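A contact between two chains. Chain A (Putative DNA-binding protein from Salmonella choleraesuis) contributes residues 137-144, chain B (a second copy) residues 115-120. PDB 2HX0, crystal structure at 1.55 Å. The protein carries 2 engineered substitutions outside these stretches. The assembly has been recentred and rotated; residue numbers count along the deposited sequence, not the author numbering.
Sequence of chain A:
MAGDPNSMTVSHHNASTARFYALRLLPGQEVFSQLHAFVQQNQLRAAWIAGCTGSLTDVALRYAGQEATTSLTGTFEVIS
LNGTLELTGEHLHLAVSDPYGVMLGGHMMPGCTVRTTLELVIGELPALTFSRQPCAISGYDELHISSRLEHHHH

Chain A, residues 137-144: ISGYDELH
Chain B (115-120) RTTLEL

Residues 137-144 of chain A and 115-120 of chain B run side by side in the same direction, S138(A) beside T116(B) (CA-CA 5.2 Å) and L143(A) beside E119(B) (CA-CA 7.2 Å). No direct hydrogen bond joins them. The two stretches bury 277 Å² between them, both sides summed, and two waters bridge the gap. Chain A turns through G139(A) (phi/psi 86/10), where a side chain would jam against the preceding carbonyl, then runs on as a strand through H144(A). Chain B rounds a corner at R115(B) and T116(B) before running on as a strand through L120(B).

Within chain A, S138(A) (p) ties the loop to the strand: its OG accepts from Y140(A) N (3.2 Å) and donates to E142(A) OE2 (2.7 Å). E142(A) (m, m, chi3 -4°) points its CA-to-CB bond toward chain B.

Water 1 links both chains with four partners in a distorted tetrahedral arrangement, donating to E142(A) OE1 (2.6 Å) and E119(B) OE2 (2.7 Å) and accepting from L143(A) N (2.8 Å) and T117(B) OG1 (2.8 Å). Two carboxylates thus share one donor. Water 2 donates to E142(A) OE2 (2.7 Å) and hydrogen-bonds T116(B) OG1 (2.7 Å).

Van der Waals contacts complete the packing. E142(A) OE1 approaches T117(B) CB (t) at 3.5 Å; L143(A) CD2 (t, p) meets the aliphatic E119(B) CG (m, t, chi3 35°) at 3.7 Å; Y140(A) (m) sets its ring edge, through CE2, 4.2 Å from T116(B) CG2 (p); S138(A) CB lies 3.7 Å from T116(B) O.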

# COMPACT_ATOMS: atom_id res chain seq x y z
N ILE A 137 19.51 8.01 18.31
CA ILE A 137 18.24 8.33 18.93
C ILE A 137 17.40 7.10 19.25
O ILE A 137 16.92 6.94 20.37
CB ILE A 137 17.41 9.28 18.03
CG1 ILE A 137 18.27 10.45 17.57
CG2 ILE A 137 16.20 9.79 18.80
CD1 ILE A 137 19.22 10.16 16.44
N SER A 138 17.23 6.22 18.26
CA SER A 138 16.42 5.01 18.46
C SER A 138 17.22 3.87 19.08
O SER A 138 16.65 3.01 19.75
CB SER A 138 15.85 4.54 17.12
OG SER A 138 16.85 3.95 16.31
N GLY A 139 18.53 3.86 18.85
CA GLY A 139 19.36 2.81 19.40
C GLY A 139 19.42 1.58 18.51
O GLY A 139 19.94 0.54 18.92
N TYR A 140 18.89 1.70 17.30
CA TYR A 140 18.88 0.60 16.35
C TYR A 140 19.40 1.09 15.01
O TYR A 140 19.53 2.30 14.80
CB TYR A 140 17.45 0.08 16.14
CG TYR A 140 16.75 -0.38 17.40
CD1 TYR A 140 17.16 -1.52 18.08
CD2 TYR A 140 15.65 0.32 17.90
CE1 TYR A 140 16.50 -1.96 19.23
CE2 TYR A 140 14.98 -0.10 19.05
CZ TYR A 140 15.41 -1.25 19.71
OH TYR A 140 14.75 -1.68 20.84
N ASP A 141 19.72 0.17 14.11
CA ASP A 141 20.19 0.56 12.79
C ASP A 141 18.94 0.99 12.03
O ASP A 141 17.98 0.22 11.93
CB ASP A 141 20.88 -0.61 12.08
CG ASP A 141 22.12 -1.09 12.81
OD1 ASP A 141 22.91 -0.23 13.26
OD2 ASP A 141 22.30 -2.31 12.92
N GLU A 142 18.95 2.21 11.51
CA GLU A 142 17.79 2.74 10.79
C GLU A 142 18.12 3.09 9.35
O GLU A 142 19.28 3.15 8.96
CB GLU A 142 17.28 3.99 11.51
CG GLU A 142 16.96 3.77 12.99
CD GLU A 142 15.76 2.88 13.21
OE1 GLU A 142 15.12 2.47 12.22
OE2 GLU A 142 15.45 2.58 14.39
N LEU A 143 17.07 3.32 8.56
CA LEU A 143 17.24 3.64 7.16
C LEU A 143 18.05 4.90 6.90
O LEU A 143 17.76 5.97 7.45
CB LEU A 143 15.87 3.78 6.49
CG LEU A 143 15.89 4.13 5.00
CD1 LEU A 143 16.53 2.98 4.21
CD2 LEU A 143 14.47 4.38 4.52
N HIS A 144 19.07 4.77 6.06
CA HIS A 144 19.93 5.88 5.68
C HIS A 144 19.82 5.97 4.17
O HIS A 144 19.94 4.97 3.47
CB HIS A 144 21.38 5.61 6.09
CG HIS A 144 22.34 6.66 5.63
ND1 HIS A 144 22.21 7.99 5.96
CD2 HIS A 144 23.45 6.57 4.85
CE1 HIS A 144 23.19 8.68 5.41
NE2 HIS A 144 23.96 7.84 4.73
N ARG B 115 7.76 6.32 16.99
CA ARG B 115 8.36 5.63 18.12
C ARG B 115 9.85 5.45 17.87
O ARG B 115 10.68 6.06 18.54
CB ARG B 115 7.68 4.27 18.34
CG ARG B 115 8.12 3.55 19.61
CD ARG B 115 7.00 2.67 20.15
NE ARG B 115 6.56 1.66 19.18
CZ ARG B 115 7.25 0.56 18.88
NH1 ARG B 115 8.41 0.32 19.47
NH2 ARG B 115 6.77 -0.30 17.99
N THR B 116 10.20 4.62 16.89
CA THR B 116 11.60 4.40 16.56
C THR B 116 11.93 4.93 15.17
O THR B 116 13.04 5.40 14.93
CB THR B 116 11.99 2.90 16.60
OG1 THR B 116 11.25 2.17 15.62
CG2 THR B 116 11.71 2.32 17.98
N THR B 117 10.96 4.88 14.25
CA THR B 117 11.21 5.35 12.90
C THR B 117 9.94 5.31 12.04
O THR B 117 8.96 4.66 12.39
CB THR B 117 12.26 4.43 12.19
OG1 THR B 117 12.71 5.05 10.98
CG2 THR B 117 11.63 3.09 11.83
N LEU B 118 9.97 6.04 10.94
CA LEU B 118 8.88 6.00 9.97
C LEU B 118 9.57 6.18 8.63
O LEU B 118 10.12 7.24 8.33
CB LEU B 118 7.84 7.11 10.19
CG LEU B 118 6.60 6.78 9.34
CD1 LEU B 118 5.89 5.57 9.95
CD2 LEU B 118 5.65 7.97 9.28
N GLU B 119 9.57 5.11 7.83
CA GLU B 119 10.21 5.12 6.52
C GLU B 119 9.13 5.36 5.48
O GLU B 119 8.12 4.67 5.47
CB GLU B 119 10.90 3.79 6.28
CG GLU B 119 12.10 3.55 7.20
CD GLU B 119 12.64 2.14 7.12
OE1 GLU B 119 12.62 1.55 6.02
OE2 GLU B 119 13.10 1.62 8.16
N LEU B 120 9.37 6.33 4.61
CA LEU B 120 8.38 6.67 3.60
C LEU B 120 8.93 6.84 2.20
O LEU B 120 10.04 7.32 2.01
CB LEU B 120 7.71 8.00 3.96
CG LEU B 120 6.85 8.14 5.21
CD1 LEU B 120 7.04 9.53 5.81
CD2 LEU B 120 5.39 7.91 4.85
O HOH W 1 14.52 3.21 9.82
O HOH W 2 13.26 0.95 14.21